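Local coordinates for protein aminopeptidase C (Lactobacillus rhamnosus, PDB 4K7C) that probably acts as a papain-like cysteine aminopeptidase, removing amino acids from the N-terminal end of peptides, and assembles as a hexamer, at residues A25-K28 and A29-N33; I336-K339 and D340-F343; G8-D11 and Q12-Q15; E40-D43 and S44-A47. All coordinates share one frame; numbering follows the deposited sequence.

Contact 1 (A25-K28 and A29-N33); sequences ALQK and AVMNN
Gln27 and Met31, one helical turn apart, run side by side and point the same way, and SE of Met31, present as selenomethionine, rests 3.6 Å from CG of Gln27. The glutamine reaches this position with CG anti to its own backbone N (chi1 170°), after which the chain stays extended; SE does the touching, and the bend at the last torsion of Met31 (chi3 78°) leads CE away from the glutamine. The methylene part of Gln27 meets the selenium, while its amide nitrogen NE2 donates to Asn221 OD1 and to the carbonyl of Ala216, both of the third subunit. On another flank, the CG2 branch of Val30 lies 3.3 Å from Leu26 O, and Leu26 and Val30 together turn to Leu342, so branched apolar residues suit this buried side. Asn32 sets its CB 3.3 Å from Lys28 O while its side chain packs on Ala37 of the second subunit. An alanine in place of Asn32 would keep CB but would probably leave a gap beside Ala37 of that subunit. Beneath these side chains runs the i to i+4 ladder, in which Met31 N reaches Gln27 O at 2.8 Å and 165°. At its far end Asn33 ND2 donates to Ala29 O at 3.0 Å. The arrangement is that of a regular alpha-helix whose different faces are used for subunit association.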
loop_
_atom_site.group_PDB
_atom_site.type_symbol
_atom_site.label_atom_id
_atom_site.label_comp_id
_atom_site.label_asym_id
_atom_site.label_seq_id
_atom_site.Cartn_x
_atom_site.Cartn_y
_atom_site.Cartn_z
ATOM N N ALA A 25 17.385 13.864 28.621
ATOM C CA ALA A 25 16.045 13.753 28.060
ATOM C C ALA A 25 15.932 14.348 26.622
ATOM O O ALA A 25 15.206 13.785 25.741
ATOM C CB ALA A 25 15.034 14.286 29.042
ATOM N N LEU A 26 16.605 15.477 26.387
ATOM C CA LEU A 26 16.604 16.094 25.054
ATOM C C LEU A 26 17.369 15.229 24.050
ATOM O O LEU A 26 16.925 15.055 22.909
ATOM C CB LEU A 26 17.175 17.492 25.118
ATOM C CG LEU A 26 16.470 18.552 25.916
ATOM C CD1 LEU A 26 17.344 19.749 26.104
ATOM C CD2 LEU A 26 15.185 18.924 25.171
ATOM N N GLN A 27 18.469 14.614 24.499
ATOM C CA GLN A 27 19.236 13.729 23.638
ATOM C C GLN A 27 18.377 12.572 23.105
ATOM O O GLN A 27 18.437 12.180 21.917
ATOM C CB GLN A 27 20.466 13.252 24.433
ATOM C CG GLN A 27 21.229 12.149 23.782
ATOM C CD GLN A 27 22.488 11.843 24.572
ATOM O OE1 GLN A 27 22.417 11.636 25.828
ATOM N NE2 GLN A 27 23.632 11.901 23.921
ATOM N N LYS A 28 17.641 11.950 24.010
ATOM C CA LYS A 28 16.776 10.841 23.660
ATOM C C LYS A 28 15.736 11.287 22.642
ATOM O O LYS A 28 15.570 10.639 21.603
ATOM C CB LYS A 28 16.097 10.271 24.903
ATOM C CG LYS A 28 17.108 9.523 25.766
ATOM C CD LYS A 28 16.458 8.863 26.963
ATOM C CE LYS A 28 17.486 8.236 27.923
ATOM N NZ LYS A 28 18.441 9.161 28.558
ATOM N N ALA A 29 15.188 12.491 22.832
ATOM C CA ALA A 29 14.168 13.005 21.869
ATOM C C ALA A 29 14.766 13.145 20.494
ATOM O O ALA A 29 14.194 12.685 19.513
ATOM C CB ALA A 29 13.549 14.302 22.363
ATOM N N VAL A 30 15.935 13.749 20.383
ATOM C CA VAL A 30 16.484 14.036 19.073
ATOM C C VAL A 30 17.042 12.769 18.432
ATOM O O VAL A 30 16.907 12.575 17.206
ATOM C CB VAL A 30 17.589 15.080 19.235
ATOM C CG1 VAL A 30 18.134 15.405 17.855
ATOM C CG2 VAL A 30 17.019 16.376 19.910
HETATM N N MSE A 31 17.693 11.895 19.238
HETATM C CA MSE A 31 18.154 10.590 18.701
HETATM C C MSE A 31 16.965 9.834 18.079
HETATM O O MSE A 31 17.103 9.192 17.040
HETATM C CB MSE A 31 18.686 9.691 19.835
HETATM C CG MSE A 31 20.091 10.154 20.236
HETATM SE SE MSE A 31 20.699 9.125 21.829
HETATM C CE MSE A 31 21.185 7.496 20.866
ATOM N N ASN A 32 15.838 9.824 18.756
ATOM C CA ASN A 32 14.665 9.007 18.364
ATOM C C ASN A 32 13.863 9.596 17.190
ATOM O O ASN A 32 13.405 8.822 16.345
ATOM C CB ASN A 32 13.714 8.816 19.553
ATOM C CG ASN A 32 14.308 7.977 20.682
ATOM O OD1 ASN A 32 13.792 8.050 21.806
ATOM N ND2 ASN A 32 15.371 7.269 20.438
ATOM N N ASN A 33 13.779 10.929 17.113
ATOM C CA ASN A 33 12.779 11.650 16.254
ATOM C C ASN A 33 13.391 12.584 15.260
ATOM O O ASN A 33 12.699 12.961 14.273
ATOM C CB ASN A 33 11.746 12.363 17.113
ATOM C CG ASN A 33 11.083 11.420 18.113
ATOM O OD1 ASN A 33 10.290 10.548 17.759
ATOM N ND2 ASN A 33 11.437 11.569 19.372
#

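Contact 2 (I336-K339 and D340-F343); sequences IYKK and DDLF
Leu342 N donates to Lys338 O at 3.1 Å and Phe343 N to Lys339 O at 3.0 Å, and these two backbone bonds form the first turn of a short helix with Lys338 at the N-cap. The second is the straighter, with an angle of 163° at the hydrogen.

Among the charged groups, Lys338 and Asp341 lie alongside each other, pointing the same way. It is the aliphatic part of the lysine that does the touching, since Asp341 OD2 stands 3.7 Å from Lys338 CB but 5.6 Å from Lys338 NZ, a favourable pairing of opposite charges without a salt bridge. Aspartates suit a helix start, where their negative charge probably complements the helix dipole; Asp340 also accepts through OD2 from Phe347 N.

The ring of Phe343 makes the remaining contacts. With CG beside its backbone N (chi1 -67°), Phe343 brings ring atom CD2 to 3.3 Å from Lys339 O, a carbonyl oxygen that sits at the ring edge near its plane. The apolar partner is CG of Leu342, 3.8 Å above one ring face and displaced toward the rim.

Leu342 faces helix 23-39, and Lys339 leans on Ile35 of the same helix. Upstream, Ile336 and Tyr337 lie in the loop after strand 331-332 and touch Asp326 of strand 325-326, while Phe343 meets Leu175 of the third subunit.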
loop_
_atom_site.group_PDB
_atom_site.type_symbol
_atom_site.label_atom_id
_atom_site.label_comp_id
_atom_site.label_asym_id
_atom_site.label_seq_id
_atom_site.Cartn_x
_atom_site.Cartn_y
_atom_site.Cartn_z
ATOM N N ILE A 336 8.780 28.252 13.337
ATOM C CA ILE A 336 8.263 26.884 13.142
ATOM C C ILE A 336 9.083 25.853 13.877
ATOM O O ILE A 336 8.524 24.838 14.346
ATOM C CB ILE A 336 7.945 26.541 11.669
ATOM C CG1 ILE A 336 7.179 25.251 11.571
ATOM C CG2 ILE A 336 9.248 26.383 10.846
ATOM C CD1 ILE A 336 5.836 25.255 12.238
ATOM N N TYR A 337 10.381 26.120 14.031
ATOM C CA TYR A 337 11.274 25.300 14.849
ATOM C C TYR A 337 11.920 26.164 15.873
ATOM O O TYR A 337 12.149 27.331 15.614
ATOM C CB TYR A 337 12.374 24.644 14.032
ATOM C CG TYR A 337 11.860 23.809 12.864
ATOM C CD1 TYR A 337 11.125 22.652 13.056
ATOM C CD2 TYR A 337 12.139 24.177 11.548
ATOM C CE1 TYR A 337 10.690 21.904 11.971
ATOM C CE2 TYR A 337 11.707 23.462 10.438
ATOM C CZ TYR A 337 10.959 22.312 10.635
ATOM O OH TYR A 337 10.509 21.582 9.593
ATOM N N LYS A 338 12.219 25.585 17.042
ATOM C CA LYS A 338 13.042 26.292 18.039
ATOM C C LYS A 338 14.297 25.517 18.293
ATOM O O LYS A 338 14.470 24.866 19.345
ATOM C CB LYS A 338 12.255 26.504 19.301
ATOM C CG LYS A 338 11.125 27.455 19.130
ATOM C CD LYS A 338 11.570 28.918 18.927
ATOM C CE LYS A 338 10.478 29.940 18.904
ATOM N NZ LYS A 338 11.007 31.336 18.646
ATOM N N LYS A 339 15.155 25.513 17.278
ATOM C CA LYS A 339 16.409 24.789 17.384
ATOM C C LYS A 339 17.394 25.358 18.378
ATOM O O LYS A 339 18.023 24.598 19.099
ATOM C CB LYS A 339 17.083 24.614 16.027
ATOM C CG LYS A 339 16.253 23.820 15.080
ATOM C CD LYS A 339 16.645 24.062 13.640
ATOM C CE LYS A 339 15.819 23.212 12.696
ATOM N NZ LYS A 339 16.063 23.640 11.289
ATOM N N ASP A 340 17.481 26.681 18.473
ATOM C CA ASP A 340 18.445 27.329 19.396
ATOM C C ASP A 340 18.105 26.889 20.818
ATOM O O ASP A 340 18.982 26.513 21.581
ATOM C CB ASP A 340 18.442 28.864 19.290
ATOM C CG ASP A 340 18.578 29.422 17.844
ATOM O OD1 ASP A 340 17.908 28.903 16.875
ATOM O OD2 ASP A 340 19.337 30.437 17.700
ATOM N N ASP A 341 16.816 26.886 21.131
ATOM C CA ASP A 341 16.366 26.457 22.438
ATOM C C ASP A 341 16.700 24.991 22.680
ATOM O O ASP A 341 17.268 24.596 23.743
ATOM C CB ASP A 341 14.851 26.490 22.521
ATOM C CG ASP A 341 14.270 27.886 22.724
ATOM O OD1 ASP A 341 15.040 28.843 23.035
ATOM O OD2 ASP A 341 13.009 27.990 22.616
ATOM N N LEU A 342 16.442 24.144 21.677
ATOM C CA LEU A 342 16.674 22.695 21.803
ATOM C C LEU A 342 18.129 22.340 22.085
ATOM O O LEU A 342 18.408 21.572 23.015
ATOM C CB LEU A 342 16.309 21.988 20.498
ATOM C CG LEU A 342 16.528 20.486 20.364
ATOM C CD1 LEU A 342 15.974 19.665 21.511
ATOM C CD2 LEU A 342 15.876 20.023 19.035
ATOM N N PHE A 343 19.031 22.985 21.358
ATOM C CA PHE A 343 20.440 22.702 21.477
ATOM C C PHE A 343 21.228 23.646 22.434
ATOM O O PHE A 343 22.459 23.478 22.532
ATOM C CB PHE A 343 21.128 22.722 20.127
ATOM C CG PHE A 343 20.711 21.636 19.216
ATOM C CD1 PHE A 343 21.258 20.361 19.353
ATOM C CD2 PHE A 343 19.652 21.800 18.395
ATOM C CE1 PHE A 343 20.897 19.335 18.554
ATOM C CE2 PHE A 343 19.240 20.735 17.576
ATOM C CZ PHE A 343 19.886 19.521 17.632
#

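Contact 3 (G8-D11 and Q12-Q15); sequences GDLD and QFKQ
The Phe13 ring has the carbonyl oxygen Asp9 O over the centre of one face, 3.0 Å above its plane, an i to i+4 arrangement within the N-terminal alpha-helix 7-19. The placement follows from Phe13 CG lying beside its own backbone N (chi1 -58°), which folds the ring back over the preceding turn. Asp9 CB adds a contact of 3.7 Å to ring atom CZ, and CD2 of Leu10 comes within 4.0 Å of Phe13 CD2, the two side chains crossing at a slant. Phe105 of the third subunit meets the ring with its plane turned about 80°, so a large aromatic suits this position. An alanine in place of Phe13 would remove the ring and would probably open a gap toward Phe105 of the third subunit and beside Asp9 CB. The same carbonyl oxygen, Asp9 O, accepts from Phe13 N at 2.8 Å, while the Asp9 carboxylate turns to Thr6 N. Lys14 N bonds to Leu10 O almost straight, at 168°. Asp11 and Lys14 suit the more exposed flank, where their opposite charges remain 5.5 Å apart between Asp11 OD1 and Lys14 NZ. A water joins them, donating to Asp11 OD1 at 2.9 Å and accepting weakly from Lys14 NZ.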
loop_
_atom_site.group_PDB
_atom_site.type_symbol
_atom_site.label_atom_id
_atom_site.label_comp_id
_atom_site.label_asym_id
_atom_site.label_seq_id
_atom_site.Cartn_x
_atom_site.Cartn_y
_atom_site.Cartn_z
ATOM N N GLY A 8 41.750 15.865 26.509
ATOM C CA GLY A 8 41.338 16.905 27.529
ATOM C C GLY A 8 40.194 17.777 27.043
ATOM O O GLY A 8 39.248 18.006 27.774
ATOM N N ASP A 9 40.188 18.053 25.755
ATOM C CA ASP A 9 39.142 18.862 25.142
ATOM C C ASP A 9 37.846 18.039 25.146
ATOM O O ASP A 9 36.760 18.568 25.441
ATOM C CB ASP A 9 39.449 19.163 23.660
ATOM C CG ASP A 9 40.672 20.048 23.445
ATOM O OD1 ASP A 9 41.020 20.828 24.339
ATOM O OD2 ASP A 9 41.274 19.948 22.330
ATOM N N LEU A 10 37.949 16.775 24.753
ATOM C CA LEU A 10 36.815 15.804 24.824
ATOM C C LEU A 10 36.197 15.649 26.182
ATOM O O LEU A 10 34.938 15.768 26.399
ATOM C CB LEU A 10 37.163 14.409 24.230
ATOM C CG LEU A 10 37.521 14.332 22.743
ATOM C CD1 LEU A 10 37.950 12.916 22.474
ATOM C CD2 LEU A 10 36.396 14.793 21.847
ATOM N N ASP A 11 37.056 15.528 27.207
ATOM C CA ASP A 11 36.548 15.579 28.562
ATOM C C ASP A 11 35.775 16.854 28.836
ATOM O O ASP A 11 34.673 16.798 29.424
ATOM C CB ASP A 11 37.698 15.464 29.610
ATOM C CG ASP A 11 38.329 14.113 29.667
ATOM O OD1 ASP A 11 37.769 13.099 29.111
ATOM O OD2 ASP A 11 39.421 14.064 30.267
ATOM N N GLN A 12 36.279 18.002 28.419
ATOM C CA GLN A 12 35.642 19.208 28.719
ATOM C C GLN A 12 34.259 19.293 27.941
ATOM O O GLN A 12 33.286 19.776 28.471
ATOM C CB GLN A 12 36.486 20.374 28.328
ATOM C CG GLN A 12 35.899 21.689 28.750
ATOM C CD GLN A 12 35.820 21.864 30.270
ATOM O OE1 GLN A 12 34.719 22.206 30.792
ATOM N NE2 GLN A 12 36.854 21.469 30.978
ATOM N N PHE A 13 34.223 18.784 26.719
ATOM C CA PHE A 13 32.994 18.863 25.901
ATOM C C PHE A 13 31.946 17.965 26.554
ATOM O O PHE A 13 30.788 18.333 26.633
ATOM C CB PHE A 13 33.205 18.402 24.453
ATOM C CG PHE A 13 34.236 19.130 23.721
ATOM C CD1 PHE A 13 34.435 20.479 23.915
ATOM C CD2 PHE A 13 35.026 18.462 22.821
ATOM C CE1 PHE A 13 35.445 21.135 23.252
ATOM C CE2 PHE A 13 36.041 19.099 22.205
ATOM C CZ PHE A 13 36.223 20.422 22.386
ATOM N N LYS A 14 32.337 16.798 27.066
ATOM C CA LYS A 14 31.401 15.922 27.801
ATOM C C LYS A 14 30.868 16.496 29.108
ATOM O O LYS A 14 29.681 16.370 29.430
ATOM C CB LYS A 14 31.985 14.537 28.039
ATOM C CG LYS A 14 32.250 13.712 26.800
ATOM C CD LYS A 14 33.004 12.437 27.132
ATOM C CE LYS A 14 33.351 11.721 25.866
ATOM N NZ LYS A 14 34.005 10.429 26.131
ATOM N N GLN A 15 31.712 17.245 29.794
ATOM C CA GLN A 15 31.287 18.015 30.941
ATOM C C GLN A 15 30.267 19.106 30.641
ATOM O O GLN A 15 29.234 19.189 31.350
ATOM C CB GLN A 15 32.525 18.599 31.634
ATOM C CG GLN A 15 32.146 19.365 32.911
ATOM C CD GLN A 15 33.393 19.809 33.686
ATOM O OE1 GLN A 15 34.011 19.018 34.411
ATOM N NE2 GLN A 15 33.727 21.053 33.553
HETATM O O HOH W 1 37.023 11.692 26.721
#

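Contact 4 (E40-D43 and S44-A47); sequences ENTD and SKVA. With GOL (glycerol), chain B.
Glu40 and Lys45 share a bound glycerol at the start of a short helix whose N-cap is Asn41: Lys45 NZ donates to glycerol O2 at 2.9 Å, and glycerol O1 donates to Glu40 OE1. The glycerol probably came from the crystallisation liquor. The two side chains cross at about a right angle, and Glu40 OE2 stays 4.1 Å from Lys45 NZ, an approach too long for a salt bridge, though the opposite charges probably attract; Glu40 OE2 also lies close to the like-charged Asp326 OD2. The Lys45 ammonium also donates to a water, which in turn is hydrogen-bonded to Thr42 OG1.

The cap itself is the bond from Asp43 N to Asn41 OD1, 3.0 Å long, with the donor well above the amide's carbonyl plane (59° out of it). CG of Asn41 stands opposite its backbone N (chi1 179°), which swings OD1 over the helix start, while ND2 is kept busy by the carbonyl of Asn335; an asparagine suits the place because its amide accepts on one arm and donates on the other. Beyond the cap, Val46 N bonds to Thr42 O and Ala47 N to Asp43 O, whereas Asn41 O receives only weak bonds from Ser44 N and Lys45 N. Ser44, small and buried, directs its OG to Asp333 OD2.

Packing completes the turn. Thr42 meets Met31 of the second subunit and Pro161 of the fourth. The Lys45 side chain touches Ile331 and Leu329, and its CE comes within 3.5 Å of Glu40 OE2.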
loop_
_atom_site.group_PDB
_atom_site.type_symbol
_atom_site.label_atom_id
_atom_site.label_comp_id
_atom_site.label_asym_id
_atom_site.label_seq_id
_atom_site.Cartn_x
_atom_site.Cartn_y
_atom_site.Cartn_z
ATOM N N GLU A 40 9.782 21.263 16.406
ATOM C CA GLU A 40 8.677 21.952 15.712
ATOM C C GLU A 40 7.680 22.474 16.800
ATOM O O GLU A 40 7.436 21.839 17.831
ATOM C CB GLU A 40 8.042 21.050 14.681
ATOM C CG GLU A 40 7.045 21.824 13.837
ATOM C CD GLU A 40 6.747 21.207 12.483
ATOM O OE1 GLU A 40 7.437 20.214 12.141
ATOM O OE2 GLU A 40 5.852 21.810 11.764
ATOM N N ASN A 41 7.252 23.699 16.565
ATOM C CA ASN A 41 6.567 24.566 17.517
ATOM C C ASN A 41 5.123 24.813 17.105
ATOM O O ASN A 41 4.812 25.546 16.126
ATOM C CB ASN A 41 7.349 25.850 17.499
ATOM C CG ASN A 41 6.798 26.903 18.404
ATOM O OD1 ASN A 41 5.932 26.710 19.265
ATOM N ND2 ASN A 41 7.252 28.059 18.164
ATOM N N THR A 42 4.231 24.287 17.916
ATOM C CA THR A 42 2.817 24.426 17.713
ATOM C C THR A 42 2.360 25.909 17.829
ATOM O O THR A 42 1.406 26.278 17.189
ATOM C CB THR A 42 2.091 23.524 18.649
ATOM O OG1 THR A 42 2.394 22.194 18.248
ATOM C CG2 THR A 42 0.618 23.714 18.572
ATOM N N ASP A 43 3.059 26.742 18.565
ATOM C CA ASP A 43 2.711 28.212 18.599
ATOM C C ASP A 43 2.754 28.858 17.183
ATOM O O ASP A 43 1.986 29.752 16.843
ATOM C CB ASP A 43 3.631 29.013 19.476
ATOM C CG ASP A 43 3.546 28.594 20.984
ATOM O OD1 ASP A 43 2.655 27.834 21.349
ATOM O OD2 ASP A 43 4.436 28.980 21.767
ATOM N N SER A 44 3.715 28.402 16.402
ATOM C CA SER A 44 3.790 28.839 15.010
ATOM C C SER A 44 2.586 28.352 14.223
ATOM O O SER A 44 1.982 29.121 13.387
ATOM C CB SER A 44 5.065 28.373 14.394
ATOM O OG SER A 44 5.157 28.667 13.022
ATOM N N LYS A 45 2.280 27.076 14.347
ATOM C CA LYS A 45 1.074 26.585 13.701
ATOM C C LYS A 45 -0.187 27.409 14.014
ATOM O O LYS A 45 -1.040 27.664 13.111
ATOM C CB LYS A 45 0.839 25.129 14.035
ATOM C CG LYS A 45 1.954 24.165 13.533
ATOM C CD LYS A 45 1.764 22.722 14.035
ATOM C CE LYS A 45 2.878 21.831 13.555
ATOM N NZ LYS A 45 2.744 20.442 14.059
ATOM N N VAL A 46 -0.354 27.782 15.286
ATOM C CA VAL A 46 -1.454 28.648 15.661
ATOM C C VAL A 46 -1.384 30.024 14.954
ATOM O O VAL A 46 -2.399 30.470 14.390
ATOM C CB VAL A 46 -1.595 28.728 17.195
ATOM C CG1 VAL A 46 -2.594 29.781 17.658
ATOM C CG2 VAL A 46 -1.908 27.301 17.744
ATOM N N ALA A 47 -0.221 30.654 14.976
ATOM C CA ALA A 47 -0.026 31.991 14.398
ATOM C C ALA A 47 -0.205 31.987 12.906
ATOM O O ALA A 47 -0.554 32.992 12.347
ATOM C CB ALA A 47 1.368 32.525 14.773
HETATM C C1 GOL B . 6.427 17.463 14.085
HETATM O O1 GOL B . 7.367 17.425 13.060
HETATM C C2 GOL B . 5.057 17.419 13.505
HETATM O O2 GOL B . 4.701 18.685 12.925
HETATM C C3 GOL B . 4.237 17.050 14.731
HETATM O O3 GOL B . 2.924 17.477 14.593
HETATM O O HOH W 2 4.249 21.067 16.502
#

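From the N terminus the chain meets contact 3, contact 1, contact 4 and finally contact 2, in series, with none nested or crossing. Each closes only a turn within one continuous segment, so the long-range ties lie between them. Contacts 3 and 1 sit on successive helices, 7-19 and 23-39, and do not touch; both reach the third subunit. Residues 336-343 return late in the sequence to join contacts 1 and 4: helix 339-343 packs against contact 1, and Ile336 O lies 2.8 Å from Asn41 N, a probable hydrogen bond. Contact 2 thus bridges helix 23-39 and the cap of helix 42-47. Contacts 1, 2 and 4 all face the second subunit.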